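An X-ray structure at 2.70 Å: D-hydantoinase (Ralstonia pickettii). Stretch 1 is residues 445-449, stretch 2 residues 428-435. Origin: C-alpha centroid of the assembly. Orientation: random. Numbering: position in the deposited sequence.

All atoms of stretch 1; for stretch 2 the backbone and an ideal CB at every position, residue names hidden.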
# COMPACT_ATOMS: atom_id res chain seq x y z
N THR A 445 32.09 -23.12 33.33
CA THR A 445 31.86 -24.50 32.94
C THR A 445 30.36 -24.86 33.00
O THR A 445 29.96 -25.96 32.61
CB THR A 445 32.68 -25.43 33.86
OG1 THR A 445 32.50 -26.79 33.46
CG2 THR A 445 32.25 -25.27 35.32
N ASP A 446 29.54 -23.91 33.46
CA ASP A 446 28.10 -24.14 33.57
C ASP A 446 27.35 -24.25 32.25
O ASP A 446 26.48 -25.12 32.08
CB ASP A 446 27.44 -23.04 34.41
CG ASP A 446 27.95 -22.99 35.84
OD1 ASP A 446 28.20 -24.06 36.43
OD2 ASP A 446 28.08 -21.86 36.38
N GLY A 447 27.67 -23.35 31.31
CA GLY A 447 26.99 -23.33 30.02
C GLY A 447 27.16 -24.56 29.15
O GLY A 447 28.25 -25.10 29.03
N LYS A 448 26.07 -24.99 28.53
CA LYS A 448 26.12 -26.15 27.65
C LYS A 448 25.52 -25.84 26.29
O LYS A 448 24.66 -24.98 26.14
CB LYS A 448 25.37 -27.33 28.28
CG LYS A 448 25.93 -27.78 29.63
CD LYS A 448 27.46 -27.93 29.57
CE LYS A 448 28.07 -28.33 30.92
NZ LYS A 448 27.85 -29.77 31.20
N PHE A 449 26.00 -26.56 25.27
CA PHE A 449 25.51 -26.38 23.92
C PHE A 449 24.10 -26.97 23.79
O PHE A 449 23.76 -27.94 24.48
CB PHE A 449 26.46 -27.07 22.93
CG PHE A 449 25.99 -27.04 21.51
CD1 PHE A 449 26.14 -25.89 20.74
CD2 PHE A 449 25.35 -28.14 20.96
CE1 PHE A 449 25.67 -25.84 19.44
CE2 PHE A 449 24.88 -28.11 19.65
CZ PHE A 449 25.03 -26.96 18.89
N UNK A 428 19.06 -18.03 37.59
CA UNK A 428 19.27 -19.47 37.69
C UNK A 428 19.37 -20.09 36.31
O UNK A 428 18.58 -19.79 35.42
CB UNK A 428 18.14 -20.13 38.49
N UNK A 429 20.35 -20.97 36.14
CA UNK A 429 20.57 -21.67 34.88
C UNK A 429 20.35 -23.14 35.17
O UNK A 429 21.14 -23.75 35.87
CB UNK A 429 21.96 -21.41 34.31
N UNK A 430 19.28 -23.71 34.63
CA UNK A 430 19.00 -25.11 34.88
C UNK A 430 19.13 -25.46 36.36
O UNK A 430 19.79 -26.44 36.72
CB UNK A 430 19.94 -25.99 34.05
N UNK A 431 18.52 -24.65 37.21
CA UNK A 431 18.55 -24.92 38.63
C UNK A 431 19.67 -24.29 39.44
O UNK A 431 19.49 -24.02 40.63
CB UNK A 431 18.61 -26.44 38.83
N UNK A 432 20.81 -24.04 38.82
CA UNK A 432 21.92 -23.44 39.56
C UNK A 432 21.83 -21.93 39.61
O UNK A 432 21.53 -21.28 38.61
CB UNK A 432 23.25 -23.85 38.93
N UNK A 433 22.08 -21.36 40.79
CA UNK A 433 22.05 -19.92 40.94
C UNK A 433 23.39 -19.43 40.39
O UNK A 433 24.44 -19.77 40.94
CB UNK A 433 21.82 -19.49 42.39
N UNK A 434 23.36 -18.65 39.31
CA UNK A 434 24.60 -18.16 38.73
C UNK A 434 24.80 -16.67 38.97
O UNK A 434 25.89 -16.14 38.81
CB UNK A 434 24.62 -18.45 37.23
N UNK A 435 23.72 -15.99 39.35
CA UNK A 435 23.81 -14.57 39.68
C UNK A 435 22.99 -14.46 40.94
O UNK A 435 21.83 -14.86 40.96
CB UNK A 435 23.31 -13.65 38.56

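Position 428 lies in an extended strand, and no atom of stretch 1 comes within 5.5 Å of its ideal CB. The visible atoms therefore allow almost any residue that tolerates strand angles, beta-branched and other hydrophobic types among them. The deposited residue is Leu428, which makes no contact with stretch 1.

At position 429 the CA-to-CB bond points toward stretch 1, and the CA of residue 429 lies 8.0 Å from the CA of Asp446, the closest CA pairing of the two backbones. Ahead lie the CB of Asp446 and the start of Gly447, carbon and backbone rather than the carboxylate. A side chain of middling length is needed to cross the gap; leucine, isoleucine or methionine would all serve. It is Leu429, with chi1 t and chi2 p. Its CD2 packs 4.1 Å from CB of Asp446 and 4.3 Å from N of Gly447, so the methyl group rests against the chain at the junction of the two residues.

Position 430 has phi and psi of 46° and 48°, in the left-handed region, as expected at the second residue of a type I' turn. Asparagine, aspartate and glycine are common there, but its CB also points toward stretch 1, where the carbonyl O of Asp446 offers an acceptor well beyond the reach of a short side chain. A long donor, arginine or lysine, could span the distance. Arg430 does so: NH2 donates to O of Asp446 at 2.9 Å, with that oxygen near the guanidinium plane, as suits an in-plane N-H. The same NH2 lies 3.6 Å from CG of Lys448, so it meets the aliphatic part of that chain, whose amino end leads away.

Position 431, at 92° and -29°, is decided by the backbone alone. A CB here would be jammed against the carbonyl O of the preceding residue, so glycine is called for. Gly431 completes the bend without touching stretch 1.

Position 432 closes the turn. Its N bonds to O of residue 429 at 3.0 Å, while its O accepts from N of residue 429 at 2.8 Å. The CB points toward stretch 1, with the Asp446 carboxylate in that direction but too distant for a short chain. A long cation, lysine or arginine, is the natural answer. Lys432 is fully extended, every chi t, which carries NZ to 2.9 Å from OD1 of Asp446 in a salt bridge; a weak hydrogen bond from NZ to OD2 of Asp446, at 3.3 Å, adds to it.

Position 433 is out of reach of stretch 1, and its strand angles suit many residues, beta-branched ones especially. It is Val433.

At position 434 the ideal CB points toward stretch 1, 4.9 Å from OD2 of Asp446. A small polar group such as threonine or serine might suit, as might a compact aliphatic side chain. Ile434 places CG2 3.9 Å from OD2 of Asp446, a packing contact beside the carboxylate.

Position 435, where the chain turns a corner, is again beyond reach and little constrained by stretch 1. It is Val435.

Stretch 2, residues 428-435: LLRGKVIV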
# COMPACT_ATOMS: atom_id res chain seq x y z
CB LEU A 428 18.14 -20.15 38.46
CG LEU A 428 18.08 -19.96 39.98
CD1 LEU A 428 17.66 -18.54 40.31
CD2 LEU A 428 17.09 -20.95 40.57
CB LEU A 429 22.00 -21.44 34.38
CG LEU A 429 22.44 -22.22 33.14
CD1 LEU A 429 21.52 -21.93 31.97
CD2 LEU A 429 23.87 -21.85 32.79
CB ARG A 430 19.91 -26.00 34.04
CG ARG A 430 19.30 -26.36 32.69
CD ARG A 430 20.23 -27.15 31.79
NE ARG A 430 21.44 -26.41 31.45
CZ ARG A 430 22.60 -26.54 32.07
NH1 ARG A 430 22.72 -27.40 33.08
NH2 ARG A 430 23.66 -25.83 31.69
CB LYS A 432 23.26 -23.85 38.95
CG LYS A 432 24.46 -23.18 39.61
CD LYS A 432 25.78 -23.69 39.06
CE LYS A 432 26.95 -22.97 39.73
NZ LYS A 432 28.26 -23.50 39.27
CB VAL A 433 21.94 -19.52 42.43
CG1 VAL A 433 22.21 -18.03 42.60
CG2 VAL A 433 20.57 -19.87 42.96
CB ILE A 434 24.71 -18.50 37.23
CG1 ILE A 434 23.56 -17.87 36.44
CG2 ILE A 434 24.70 -20.03 37.06
CD1 ILE A 434 23.57 -18.22 34.96
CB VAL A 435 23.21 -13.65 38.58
CG1 VAL A 435 23.34 -12.20 39.01
CG2 VAL A 435 23.93 -13.87 37.26
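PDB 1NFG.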